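Local coordinates for synaptotagmin-1 (Arabidopsis thaliana, PDB 7ATP), which helps maintain plasma membrane integrity during freezing and osmotic stress, this chain being its first C2 domain, which holds calcium ions and probably binds phospholipid, at residues A[28-33]-A[80-85]; A[46-51]-A[58-63]; A[93-98]-A[108-113]; A[98-103]-A[134-139]. All coordinates share one frame; numbering follows the deposited sequence.

Contact 1. Residues A[28-33]-A[80-85]. With CA (calcium ion), chain B; CA (calcium ion), chain C.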
loop_
_atom_site.group_PDB
_atom_site.type_symbol
_atom_site.label_atom_id
_atom_site.label_comp_id
_atom_site.label_asym_id
_atom_site.label_seq_id
_atom_site.Cartn_x
_atom_site.Cartn_y
_atom_site.Cartn_z
ATOM N N GLY A 28 18.591 -8.656 -2.348
ATOM C CA GLY A 28 17.405 -8.299 -3.092
ATOM C C GLY A 28 16.983 -6.868 -2.847
ATOM O O GLY A 28 17.270 -5.972 -3.652
ATOM N N ALA A 29 16.295 -6.666 -1.729
ATOM C CA ALA A 29 15.744 -5.388 -1.301
ATOM C C ALA A 29 15.194 -5.602 0.101
ATOM O O ALA A 29 15.064 -6.732 0.571
ATOM C CB ALA A 29 14.652 -4.876 -2.254
ATOM N N ASP A 30 14.856 -4.508 0.761
ATOM C CA ASP A 30 14.255 -4.546 2.092
ATOM C C ASP A 30 12.942 -3.792 2.007
ATOM O O ASP A 30 12.841 -2.649 2.462
ATOM C CB ASP A 30 15.210 -3.935 3.114
ATOM C CG ASP A 30 16.649 -4.443 2.941
ATOM O OD1 ASP A 30 16.884 -5.643 3.184
ATOM O OD2 ASP A 30 17.563 -3.673 2.538
ATOM N N PRO A 31 11.918 -4.393 1.388
ATOM C CA PRO A 31 10.708 -3.635 1.078
ATOM C C PRO A 31 9.913 -3.323 2.322
ATOM O O PRO A 31 9.903 -4.080 3.289
ATOM C CB PRO A 31 9.930 -4.563 0.141
ATOM C CG PRO A 31 10.438 -5.901 0.437
ATOM C CD PRO A 31 11.896 -5.710 0.746
ATOM N N PHE A 32 9.267 -2.161 2.295
ATOM C CA PHE A 32 8.133 -1.872 3.152
ATOM C C PHE A 32 7.194 -1.016 2.330
ATOM O O PHE A 32 7.560 -0.525 1.261
ATOM C CB PHE A 32 8.529 -1.182 4.458
ATOM C CG PHE A 32 9.139 0.194 4.264
ATOM C CD1 PHE A 32 10.473 0.333 3.902
ATOM C CD2 PHE A 32 8.391 1.331 4.492
ATOM C CE1 PHE A 32 11.041 1.591 3.753
ATOM C CE2 PHE A 32 8.947 2.596 4.337
ATOM C CZ PHE A 32 10.275 2.724 3.957
ATOM N N VAL A 33 5.967 -0.859 2.806
ATOM C CA VAL A 33 4.934 -0.170 2.041
ATOM C C VAL A 33 4.440 1.034 2.824
ATOM O O VAL A 33 4.168 0.933 4.026
ATOM C CB VAL A 33 3.753 -1.103 1.721
ATOM C CG1 VAL A 33 2.809 -0.402 0.794
ATOM C CG2 VAL A 33 4.250 -2.373 1.108
ATOM N N ASP A 80 12.400 0.509 -0.575
ATOM C CA ASP A 80 13.475 -0.359 -0.114
ATOM C C ASP A 80 14.269 0.364 0.973
ATOM O O ASP A 80 14.990 1.329 0.698
ATOM C CB ASP A 80 14.352 -0.763 -1.286
ATOM C CG ASP A 80 15.718 -1.268 -0.851
ATOM O OD1 ASP A 80 15.813 -2.026 0.134
ATOM O OD2 ASP A 80 16.691 -0.925 -1.533
ATOM N N TRP A 81 14.134 -0.104 2.207
ATOM C CA TRP A 81 14.826 0.520 3.323
ATOM C C TRP A 81 16.329 0.443 3.096
ATOM O O TRP A 81 16.841 -0.560 2.602
ATOM C CB TRP A 81 14.427 -0.185 4.618
ATOM C CG TRP A 81 15.215 0.146 5.886
ATOM C CD1 TRP A 81 14.892 1.073 6.837
ATOM C CD2 TRP A 81 16.374 -0.539 6.374
ATOM N NE1 TRP A 81 15.795 1.010 7.879
ATOM C CE2 TRP A 81 16.710 0.029 7.615
ATOM C CE3 TRP A 81 17.135 -1.594 5.900
ATOM C CZ2 TRP A 81 17.820 -0.388 8.359
ATOM C CZ3 TRP A 81 18.228 -2.027 6.658
ATOM C CH2 TRP A 81 18.556 -1.417 7.864
ATOM N N GLU A 82 17.037 1.510 3.426
ATOM C CA GLU A 82 18.482 1.519 3.281
ATOM C C GLU A 82 19.146 1.616 4.639
ATOM O O GLU A 82 18.628 2.258 5.564
ATOM C CB GLU A 82 18.958 2.660 2.387
ATOM C CG GLU A 82 18.326 2.642 0.997
ATOM C CD GLU A 82 18.744 1.427 0.175
ATOM O OE1 GLU A 82 19.317 1.622 -0.925
ATOM O OE2 GLU A 82 18.519 0.282 0.631
ATOM N N GLN A 83 20.300 0.959 4.746
ATOM C CA GLN A 83 21.056 1.060 5.979
ATOM C C GLN A 83 21.607 2.452 6.145
ATOM O O GLN A 83 21.795 2.913 7.269
ATOM C CB GLN A 83 22.159 0.025 5.995
ATOM C CG GLN A 83 21.571 -1.348 5.919
ATOM C CD GLN A 83 22.559 -2.394 6.289
ATOM O OE1 GLN A 83 23.766 -2.142 6.242
ATOM N NE2 GLN A 83 22.063 -3.586 6.684
ATOM N N VAL A 84 21.825 3.156 5.048
ATOM C CA VAL A 84 22.345 4.507 5.105
ATOM C C VAL A 84 21.533 5.369 4.162
ATOM O O VAL A 84 21.314 4.999 3.002
ATOM C CB VAL A 84 23.836 4.552 4.753
ATOM C CG1 VAL A 84 24.306 5.987 4.711
ATOM C CG2 VAL A 84 24.617 3.756 5.782
ATOM N N GLY A 85 21.072 6.497 4.668
ATOM C CA GLY A 85 20.322 7.404 3.859
ATOM C C GLY A 85 18.853 7.066 3.894
ATOM O O GLY A 85 18.363 6.349 4.767
HETATM CA CA CA B . 18.037 -2.009 0.875
HETATM CA CA CA C . 19.015 -0.298 -2.062
HETATM O O HOH W 1 19.940 -2.124 2.083
HETATM O O HOH W 2 21.370 -0.100 -2.227
#

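Contact 2. Residues A[46-51]-A[58-63]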
loop_
_atom_site.group_PDB
_atom_site.type_symbol
_atom_site.label_atom_id
_atom_site.label_comp_id
_atom_site.label_asym_id
_atom_site.label_seq_id
_atom_site.Cartn_x
_atom_site.Cartn_y
_atom_site.Cartn_z
ATOM N N LYS A 46 3.017 2.795 7.474
ATOM C CA LYS A 46 4.104 2.001 6.931
ATOM C C LYS A 46 4.050 0.598 7.514
ATOM O O LYS A 46 3.847 0.418 8.718
ATOM C CB LYS A 46 5.494 2.617 7.240
ATOM C CG LYS A 46 5.734 4.024 6.662
ATOM C CD LYS A 46 6.957 4.657 7.344
ATOM C CE LYS A 46 7.239 6.100 6.893
ATOM N NZ LYS A 46 8.715 6.407 7.039
ATOM N N THR A 47 4.243 -0.393 6.660
ATOM C CA THR A 47 4.347 -1.741 7.159
ATOM C C THR A 47 5.728 -1.973 7.736
ATOM O O THR A 47 6.657 -1.160 7.586
ATOM C CB THR A 47 4.167 -2.735 6.046
ATOM O OG1 THR A 47 5.243 -2.534 5.119
ATOM C CG2 THR A 47 2.845 -2.500 5.338
ATOM N N THR A 48 5.859 -3.125 8.369
ATOM C CA THR A 48 7.172 -3.620 8.743
ATOM C C THR A 48 8.083 -3.719 7.521
ATOM O O THR A 48 7.618 -3.781 6.379
ATOM C CB THR A 48 7.003 -4.954 9.414
ATOM O OG1 THR A 48 6.035 -4.796 10.438
ATOM C CG2 THR A 48 8.273 -5.382 10.047
ATOM N N VAL A 49 9.396 -3.653 7.769
ATOM C CA VAL A 49 10.399 -3.896 6.736
ATOM C C VAL A 49 10.654 -5.383 6.645
ATOM O O VAL A 49 10.853 -6.049 7.663
ATOM C CB VAL A 49 11.720 -3.171 7.063
ATOM C CG1 VAL A 49 12.784 -3.558 6.006
ATOM C CG2 VAL A 49 11.520 -1.717 7.083
ATOM N N LYS A 50 10.675 -5.910 5.447
ATOM C CA LYS A 50 10.937 -7.325 5.276
ATOM C C LYS A 50 12.330 -7.445 4.670
ATOM O O LYS A 50 12.496 -7.471 3.447
ATOM C CB LYS A 50 9.860 -7.949 4.424
ATOM C CG LYS A 50 8.473 -7.886 5.082
ATOM C CD LYS A 50 8.342 -8.918 6.178
ATOM C CE LYS A 50 6.866 -8.988 6.766
ATOM N NZ LYS A 50 6.834 -9.902 7.899
ATOM N N HIS A 51 13.330 -7.499 5.540
ATOM C CA HIS A 51 14.707 -7.471 5.077
ATOM C C HIS A 51 14.996 -8.592 4.100
ATOM O O HIS A 51 14.546 -9.720 4.277
ATOM C CB HIS A 51 15.664 -7.605 6.242
ATOM C CG HIS A 51 15.581 -6.479 7.202
ATOM N ND1 HIS A 51 16.101 -5.233 6.929
ATOM C CD2 HIS A 51 15.045 -6.401 8.438
ATOM C CE1 HIS A 51 15.873 -4.429 7.950
ATOM N NE2 HIS A 51 15.227 -5.111 8.871
ATOM N N TRP A 58 3.266 -9.502 4.406
ATOM C CA TRP A 58 3.002 -8.781 5.632
ATOM C C TRP A 58 1.715 -9.215 6.295
ATOM O O TRP A 58 1.701 -9.485 7.494
ATOM C CB TRP A 58 2.924 -7.278 5.369
ATOM C CG TRP A 58 4.171 -6.678 4.940
ATOM C CD1 TRP A 58 5.197 -6.253 5.742
ATOM C CD2 TRP A 58 4.549 -6.362 3.602
ATOM N NE1 TRP A 58 6.176 -5.711 4.974
ATOM C CE2 TRP A 58 5.811 -5.762 3.660
ATOM C CE3 TRP A 58 3.944 -6.535 2.364
ATOM C CZ2 TRP A 58 6.492 -5.353 2.536
ATOM C CZ3 TRP A 58 4.610 -6.110 1.239
ATOM C CH2 TRP A 58 5.873 -5.531 1.331
ATOM N N ASN A 59 0.619 -9.257 5.547
ATOM C CA ASN A 59 -0.687 -9.437 6.148
ATOM C C ASN A 59 -0.910 -8.419 7.257
ATOM O O ASN A 59 -1.363 -8.745 8.358
ATOM C CB ASN A 59 -0.842 -10.863 6.662
ATOM C CG ASN A 59 -1.044 -11.843 5.530
ATOM O OD1 ASN A 59 -1.734 -11.536 4.539
ATOM N ND2 ASN A 59 -0.431 -13.011 5.643
ATOM N N GLU A 60 -0.570 -7.171 6.966
ATOM C CA GLU A 60 -0.644 -6.124 7.965
ATOM C C GLU A 60 -1.859 -5.263 7.695
ATOM O O GLU A 60 -2.150 -4.923 6.549
ATOM C CB GLU A 60 0.652 -5.293 8.005
ATOM C CG GLU A 60 1.791 -6.139 8.595
ATOM C CD GLU A 60 3.147 -5.432 8.782
ATOM O OE1 GLU A 60 3.250 -4.194 8.713
ATOM O OE2 GLU A 60 4.114 -6.165 9.057
ATOM N N GLU A 61 -2.588 -4.946 8.756
ATOM C CA GLU A 61 -3.875 -4.273 8.640
ATOM C C GLU A 61 -3.775 -2.853 9.169
ATOM O O GLU A 61 -3.242 -2.629 10.259
ATOM C CB GLU A 61 -4.962 -5.025 9.411
ATOM C CG GLU A 61 -4.888 -6.525 9.264
ATOM C CD GLU A 61 -6.121 -7.206 9.826
ATOM O OE1 GLU A 61 -6.048 -7.722 10.962
ATOM O OE2 GLU A 61 -7.170 -7.196 9.140
ATOM N N PHE A 62 -4.306 -1.909 8.412
ATOM C CA PHE A 62 -4.389 -0.523 8.829
ATOM C C PHE A 62 -5.824 -0.063 8.626
ATOM O O PHE A 62 -6.596 -0.712 7.922
ATOM C CB PHE A 62 -3.410 0.343 8.040
ATOM C CG PHE A 62 -2.008 -0.185 8.081
ATOM C CD1 PHE A 62 -1.106 0.290 9.014
ATOM C CD2 PHE A 62 -1.619 -1.210 7.235
ATOM C CE1 PHE A 62 0.206 -0.229 9.088
ATOM C CE2 PHE A 62 -0.334 -1.736 7.292
ATOM C CZ PHE A 62 0.594 -1.242 8.223
ATOM N N LYS A 63 -6.181 1.052 9.256
ATOM C CA LYS A 63 -7.506 1.626 9.113
ATOM C C LYS A 63 -7.387 3.126 8.927
ATOM O O LYS A 63 -6.494 3.769 9.489
ATOM C CB LYS A 63 -8.412 1.314 10.326
ATOM C CG LYS A 63 -8.153 2.182 11.546
ATOM C CD LYS A 63 -9.192 1.940 12.613
ATOM C CE LYS A 63 -9.348 0.458 12.863
ATOM N NZ LYS A 63 -9.103 0.121 14.287
#

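Contact 3. Residues A[93-98]-A[108-113]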
loop_
_atom_site.group_PDB
_atom_site.type_symbol
_atom_site.label_atom_id
_atom_site.label_comp_id
_atom_site.label_asym_id
_atom_site.label_seq_id
_atom_site.Cartn_x
_atom_site.Cartn_y
_atom_site.Cartn_z
ATOM N N ASN A 93 1.338 2.727 -6.611
ATOM C CA ASN A 93 0.085 2.723 -7.345
ATOM C C ASN A 93 -0.968 3.354 -6.452
ATOM O O ASN A 93 -0.742 3.580 -5.260
ATOM C CB ASN A 93 -0.331 1.322 -7.765
ATOM C CG ASN A 93 -1.213 1.338 -8.973
ATOM O OD1 ASN A 93 -1.654 2.399 -9.415
ATOM N ND2 ASN A 93 -1.483 0.165 -9.521
ATOM N N VAL A 94 -2.118 3.649 -7.048
ATOM C CA VAL A 94 -3.245 4.184 -6.304
ATOM C C VAL A 94 -4.399 3.204 -6.409
ATOM O O VAL A 94 -4.427 2.332 -7.280
ATOM C CB VAL A 94 -3.685 5.571 -6.797
ATOM C CG1 VAL A 94 -2.539 6.550 -6.665
ATOM C CG2 VAL A 94 -4.167 5.477 -8.219
ATOM N N LEU A 95 -5.361 3.368 -5.504
ATOM C CA LEU A 95 -6.565 2.548 -5.495
ATOM C C LEU A 95 -7.721 3.428 -5.044
ATOM O O LEU A 95 -7.672 4.001 -3.951
ATOM C CB LEU A 95 -6.397 1.341 -4.579
ATOM C CG LEU A 95 -7.494 0.281 -4.636
ATOM C CD1 LEU A 95 -7.885 -0.027 -6.078
ATOM C CD2 LEU A 95 -7.035 -0.982 -3.914
ATOM N N ALA A 96 -8.746 3.543 -5.890
ATOM C CA ALA A 96 -9.848 4.463 -5.644
ATOM C C ALA A 96 -10.841 3.849 -4.673
ATOM O O ALA A 96 -11.194 2.672 -4.792
ATOM C CB ALA A 96 -10.547 4.818 -6.954
ATOM N N LEU A 97 -11.300 4.653 -3.715
ATOM C CA LEU A 97 -12.279 4.174 -2.746
ATOM C C LEU A 97 -13.677 3.986 -3.343
ATOM O O LEU A 97 -14.548 3.402 -2.684
ATOM C CB LEU A 97 -12.325 5.127 -1.549
ATOM C CG LEU A 97 -11.173 5.009 -0.540
ATOM C CD1 LEU A 97 -11.255 6.060 0.563
ATOM C CD2 LEU A 97 -11.154 3.624 0.068
ATOM N N LYS A 98 -13.924 4.448 -4.567
ATOM C CA LYS A 98 -15.192 4.120 -5.210
ATOM C C LYS A 98 -15.269 2.654 -5.613
ATOM O O LYS A 98 -16.354 2.182 -5.962
ATOM C CB LYS A 98 -15.409 5.008 -6.433
ATOM C CG LYS A 98 -14.530 4.649 -7.607
ATOM C CD LYS A 98 -14.354 5.847 -8.526
ATOM C CE LYS A 98 -13.293 5.585 -9.587
ATOM N NZ LYS A 98 -13.283 6.634 -10.657
ATOM N N PHE A 108 -7.368 -6.897 -4.102
ATOM C CA PHE A 108 -6.907 -6.238 -5.311
ATOM C C PHE A 108 -5.459 -6.627 -5.546
ATOM O O PHE A 108 -4.752 -7.053 -4.630
ATOM C CB PHE A 108 -7.016 -4.710 -5.226
ATOM C CG PHE A 108 -8.408 -4.206 -5.008
ATOM C CD1 PHE A 108 -9.213 -3.885 -6.081
ATOM C CD2 PHE A 108 -8.897 -4.029 -3.726
ATOM C CE1 PHE A 108 -10.486 -3.415 -5.884
ATOM C CE2 PHE A 108 -10.159 -3.562 -3.519
ATOM C CZ PHE A 108 -10.966 -3.253 -4.603
ATOM N N THR A 109 -5.017 -6.461 -6.783
ATOM C CA THR A 109 -3.618 -6.692 -7.119
ATOM C C THR A 109 -3.181 -5.498 -7.957
ATOM O O THR A 109 -3.654 -5.322 -9.081
ATOM C CB THR A 109 -3.432 -8.009 -7.854
ATOM O OG1 THR A 109 -4.271 -9.002 -7.253
ATOM C CG2 THR A 109 -1.985 -8.460 -7.736
ATOM N N LEU A 110 -2.313 -4.665 -7.396
ATOM C CA LEU A 110 -1.871 -3.444 -8.049
ATOM C C LEU A 110 -0.488 -3.653 -8.645
ATOM O O LEU A 110 0.401 -4.211 -7.998
ATOM C CB LEU A 110 -1.828 -2.275 -7.066
ATOM C CG LEU A 110 -2.952 -2.170 -6.042
ATOM C CD1 LEU A 110 -2.682 -1.032 -5.069
ATOM C CD2 LEU A 110 -4.283 -1.981 -6.746
ATOM N N GLU A 111 -0.316 -3.209 -9.884
ATOM C CA GLU A 111 0.997 -3.212 -10.512
ATOM C C GLU A 111 1.753 -1.964 -10.072
ATOM O O GLU A 111 1.175 -0.880 -9.951
ATOM C CB GLU A 111 0.874 -3.253 -12.042
ATOM C CG GLU A 111 -0.348 -4.023 -12.572
ATOM C CD GLU A 111 0.011 -5.331 -13.269
ATOM O OE1 GLU A 111 1.212 -5.689 -13.299
ATOM O OE2 GLU A 111 -0.912 -5.999 -13.786
ATOM N N LEU A 112 3.042 -2.123 -9.805
ATOM C CA LEU A 112 3.855 -1.007 -9.351
ATOM C C LEU A 112 4.393 -0.241 -10.553
ATOM O O LEU A 112 4.939 -0.843 -11.483
ATOM C CB LEU A 112 5.004 -1.502 -8.475
ATOM C CG LEU A 112 4.708 -2.269 -7.183
ATOM C CD1 LEU A 112 6.016 -2.638 -6.520
ATOM C CD2 LEU A 112 3.855 -1.453 -6.240
ATOM N N ARG A 113 4.236 1.083 -10.530
ATOM C CA ARG A 113 4.747 1.942 -11.589
ATOM C C ARG A 113 5.541 3.102 -11.004
ATOM O O ARG A 113 5.405 3.451 -9.827
ATOM C CB ARG A 113 3.632 2.500 -12.479
ATOM C CG ARG A 113 2.254 2.541 -11.858
ATOM C CD ARG A 113 1.331 1.629 -12.646
ATOM N NE ARG A 113 1.696 1.604 -14.063
ATOM C CZ ARG A 113 1.434 0.595 -14.891
ATOM N NH1 ARG A 113 0.805 -0.487 -14.448
ATOM N NH2 ARG A 113 1.810 0.665 -16.163
#

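Contact 4. Residues A[98-103]-A[134-139]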
loop_
_atom_site.group_PDB
_atom_site.type_symbol
_atom_site.label_atom_id
_atom_site.label_comp_id
_atom_site.label_asym_id
_atom_site.label_seq_id
_atom_site.Cartn_x
_atom_site.Cartn_y
_atom_site.Cartn_z
ATOM N N LYS A 98 -13.924 4.448 -4.567
ATOM C CA LYS A 98 -15.192 4.120 -5.210
ATOM C C LYS A 98 -15.269 2.654 -5.613
ATOM O O LYS A 98 -16.354 2.182 -5.962
ATOM C CB LYS A 98 -15.409 5.008 -6.433
ATOM C CG LYS A 98 -14.530 4.649 -7.607
ATOM C CD LYS A 98 -14.354 5.847 -8.526
ATOM C CE LYS A 98 -13.293 5.585 -9.587
ATOM N NZ LYS A 98 -13.283 6.634 -10.657
ATOM N N GLU A 99 -14.154 1.921 -5.528
ATOM C CA GLU A 99 -14.052 0.549 -6.010
ATOM C C GLU A 99 -14.482 -0.494 -4.977
ATOM O O GLU A 99 -13.949 -1.613 -4.984
ATOM C CB GLU A 99 -12.618 0.279 -6.467
ATOM C CG GLU A 99 -12.420 0.330 -7.963
ATOM C CD GLU A 99 -12.895 -0.939 -8.645
ATOM O OE1 GLU A 99 -13.323 -1.875 -7.936
ATOM O OE2 GLU A 99 -12.835 -1.005 -9.891
ATOM N N MET A 100 -15.442 -0.185 -4.105
ATOM C CA MET A 100 -15.845 -1.146 -3.089
ATOM C C MET A 100 -17.282 -0.907 -2.651
ATOM O O MET A 100 -17.894 0.126 -2.943
ATOM C CB MET A 100 -14.943 -1.079 -1.860
ATOM C CG MET A 100 -15.344 0.029 -0.898
ATOM S SD MET A 100 -13.901 0.874 -0.244
ATOM C CE MET A 100 -12.894 0.871 -1.722
ATOM N N VAL A 101 -17.793 -1.888 -1.915
ATOM C CA VAL A 101 -19.107 -1.866 -1.287
ATOM C C VAL A 101 -18.901 -2.119 0.199
ATOM O O VAL A 101 -18.016 -2.905 0.566
ATOM C CB VAL A 101 -20.032 -2.920 -1.908
ATOM C CG1 VAL A 101 -21.126 -3.323 -0.936
ATOM C CG2 VAL A 101 -20.628 -2.394 -3.204
ATOM N N PRO A 102 -19.660 -1.474 1.083
ATOM C CA PRO A 102 -19.510 -1.743 2.517
ATOM C C PRO A 102 -19.768 -3.203 2.878
ATOM O O PRO A 102 -20.580 -3.892 2.258
ATOM C CB PRO A 102 -20.546 -0.816 3.157
ATOM C CG PRO A 102 -20.613 0.331 2.215
ATOM C CD PRO A 102 -20.472 -0.270 0.836
ATOM N N ASP A 103 -19.027 -3.669 3.892
ATOM C CA ASP A 103 -19.183 -4.993 4.493
ATOM C C ASP A 103 -18.840 -6.127 3.528
ATOM O O ASP A 103 -19.462 -7.189 3.573
ATOM C CB ASP A 103 -20.599 -5.187 5.045
ATOM C CG ASP A 103 -21.058 -4.015 5.883
ATOM O OD1 ASP A 103 -20.283 -3.564 6.749
ATOM O OD2 ASP A 103 -22.190 -3.534 5.662
ATOM N N VAL A 134 -3.536 -6.213 -2.058
ATOM C CA VAL A 134 -4.146 -5.594 -0.892
ATOM C C VAL A 134 -5.585 -6.076 -0.794
ATOM O O VAL A 134 -6.162 -6.557 -1.767
ATOM C CB VAL A 134 -4.091 -4.060 -0.965
ATOM C CG1 VAL A 134 -2.656 -3.574 -0.855
ATOM C CG2 VAL A 134 -4.666 -3.599 -2.269
ATOM N N GLU A 135 -6.151 -5.971 0.409
ATOM C CA GLU A 135 -7.570 -6.199 0.666
ATOM C C GLU A 135 -8.150 -4.967 1.329
ATOM O O GLU A 135 -7.497 -4.333 2.167
ATOM C CB GLU A 135 -7.844 -7.394 1.590
ATOM C CG GLU A 135 -7.715 -8.764 0.961
ATOM C CD GLU A 135 -7.753 -9.877 2.000
ATOM O OE1 GLU A 135 -8.546 -9.764 2.968
ATOM O OE2 GLU A 135 -6.979 -10.853 1.857
ATOM N N LEU A 136 -9.376 -4.637 0.956
ATOM C CA LEU A 136 -10.091 -3.515 1.526
ATOM C C LEU A 136 -11.436 -3.973 2.059
ATOM O O LEU A 136 -12.089 -4.840 1.476
ATOM C CB LEU A 136 -10.313 -2.429 0.496
ATOM C CG LEU A 136 -9.193 -1.412 0.398
ATOM C CD1 LEU A 136 -7.926 -2.032 -0.134
ATOM C CD2 LEU A 136 -9.663 -0.328 -0.520
ATOM N N LEU A 137 -11.846 -3.368 3.171
ATOM C CA LEU A 137 -13.167 -3.607 3.742
ATOM C C LEU A 137 -13.667 -2.268 4.261
ATOM O O LEU A 137 -13.057 -1.684 5.162
ATOM C CB LEU A 137 -13.103 -4.655 4.848
ATOM C CG LEU A 137 -14.385 -5.254 5.408
ATOM C CD1 LEU A 137 -14.156 -6.724 5.745
ATOM C CD2 LEU A 137 -14.796 -4.478 6.641
ATOM N N TYR A 138 -14.741 -1.769 3.661
ATOM C CA TYR A 138 -15.331 -0.492 4.033
ATOM C C TYR A 138 -16.481 -0.716 4.995
ATOM O O TYR A 138 -17.290 -1.625 4.809
ATOM C CB TYR A 138 -15.845 0.270 2.815
ATOM C CG TYR A 138 -16.411 1.619 3.178
ATOM C CD1 TYR A 138 -15.748 2.445 4.071
ATOM C CD2 TYR A 138 -17.603 2.072 2.627
ATOM C CE1 TYR A 138 -16.245 3.680 4.415
ATOM C CE2 TYR A 138 -18.115 3.313 2.964
ATOM C CZ TYR A 138 -17.428 4.115 3.861
ATOM O OH TYR A 138 -17.922 5.356 4.211
ATOM N N LYS A 139 -16.550 0.123 6.013
ATOM C CA LYS A 139 -17.622 0.054 6.988
ATOM C C LYS A 139 -18.060 1.464 7.371
ATOM O O LYS A 139 -17.298 2.207 7.999
ATOM C CB LYS A 139 -17.182 -0.756 8.210
ATOM C CG LYS A 139 -17.428 -2.259 8.062
ATOM C CD LYS A 139 -17.108 -3.031 9.341
ATOM C CE LYS A 139 -18.270 -3.946 9.739
ATOM N NZ LYS A 139 -18.654 -4.903 8.659
#

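Contact 1. Residues A[28-33]-A[80-85]
D30 and D80 meet through a calcium ion, chain B, to which D30 OD2 and D80 OD1 both coordinate; W81 O, E82 OE2, a water and D24 complete its shell. D80 OD1 lies 2.3 Å from this ion, while D80 OD2 turns to the second calcium, chain C. E82 also spans the pair, OE2 reaching both metals and OE1 the second alone, where K23 O, D24, E88 and another water join.

Two hydrogen bonds cross the contact. D30 N donates to the carboxylate atom D80 OD1 at 2.7 Å from above the carboxylate plane, and, between backbones, W81 N donates to D30 O at 2.9 Å. D30 OD1, turned from the metal, accepts from K52 N.

Apolar contact is slight: F32 CE1 touches W81 CB at 3.9 Å, with W81 N at the edge of the phenylalanine ring.

Without the ions, carboxylates this close would probably repel one another; calcium probably balances their charge, consistent with the calcium site formed by loops at one end of a C2 beta-sandwich.

Contact 2. Residues A[46-51]-A[58-63]
E60 reaches from strand 57-66 to the chain at T47 and T48, joining this edge strand of one sheet of the C2 beta-sandwich to the chain that follows strand 45-46, the edge of the other. N59 and E60 both face V14 of strand 8-18, a G1 beta bulge. From E60 CB the chain runs extended beyond CG, with chi2 -177°, and carries the carboxylate straight to T48. There OE1 accepts T48 N at 2.8 Å and OE2 accepts T48 OG1 at 2.7 Å, both on the syn side, so two bonds fix the rotation of the carboxylate. OE1 also lies against T47, 3.2 Å from its CB.

W58 is packed between T47 and K50. T47 CB makes a CH-pi contact over the five-membered ring, and K50 slides past the indole in the opposite direction, its CE 3.4 Å from W58 CD1. T47 OG1 takes the position between the backbone N and the carbonyl carbon (chi1 63°), from which it accepts V33 N of strand 31-37 and donates to T48 O. Further along the strand, F62 meets T47 CG2 through its CE2 at 3.8 Å. T48 O is gripped twice, since W58 NE1 also donates to it at 2.8 Å, and the two donors come from opposite faces of the carbonyl plane.

Contact 3. Residues A[93-98]-A[108-113]
Across the interior of the beta-sandwich, strand 93-96 at the edge of one sheet faces strand 108-111 at the edge of the other, their axes 7.3 Å apart at the closest and running at 144° to each other. L95 meets the facing strand at two residues. With its CG opposite the backbone N (chi1 -171°), it sends CD2 over one face of the F108 ring, a CH-pi contact 3.9 Å from the ring centroid and displaced toward the rim. The same methyl meets L110 CD2 at 4.1 Å, the two leucines crossing at about a right angle. V134 of strand 131-140 touches both L95 and F108, and F76 of strand 73-80 touches both leucines, so each sheet contributes a neighbouring strand to this cluster.

N93 adds a polar group. Its ND2 packs on L110 CB at 3.5 Å and stands 2.9 Å from E111 O, while N93 OD1 turns back to accept V94 N of its own strand. The oxygen is therefore held locally as the amide nitrogen reaches across to the facing chain. Leucine and phenylalanine side chains packed between facing sheets are typical of the interior of a beta-sandwich such as the C2 fold.

Contact 4. Residues A[98-103]-A[134-139]
L136, on strand 131-140, meets M100 through its CD2, which lies 3.6 Å from M100 CE. The methionine comes from the loop 98-103, its chain bent at chi2 and chi3 so that the methyl folds onto the leucine; L95 and V10 also touch L136.

Y138 has the largest share of the contact. M100 SD sits 3.7 Å from Y138 CB and obliquely beside the ring, 5.2 Å from its centroid, a Met-aromatic contact. P102 lies alongside the tyrosine, pointing the same way, with CG 3.5 Å from Y138 CD2. The loop joining strands 88-96 and 106-111, one from each sheet of the C2 beta-sandwich, thus packs against strand 131-140, the neighbour of 106-111 in its sheet. Y138 O accepts D103 N at 2.8 Å, nearly along the C=O axis, and P102 CA also approaches this oxygen at 3.2 Å.

At K139 the side chain, bent at chi3 and chi4, curls back to D103. Its NZ forms a salt bridge with D103 OD1 at 2.8 Å, reaching the carboxylate oxygen on its anti side and 31° out of the carboxylate plane.

Contact 1 is the buried one, whereas contacts 2, 3 and 4 are partly buried and mix interior with exposed residues. Metal coordination governs contact 1, carboxylate and indole hydrogen bonds contact 2, apolar contact across the sandwich contact 3, and a surface salt bridge beside a methionine contact 4. Contacts 1 and 2 touch, P31 O facing K50 N, so the calcium site and the 46-51 chain share strand 31-37. Contacts 3 and 4 share K98 and meet where F108 N lies 2.7 Å from V134 O, between neighbouring strands. Contacts 1 and 4 lie farthest apart, their centres about 29 Å from each other.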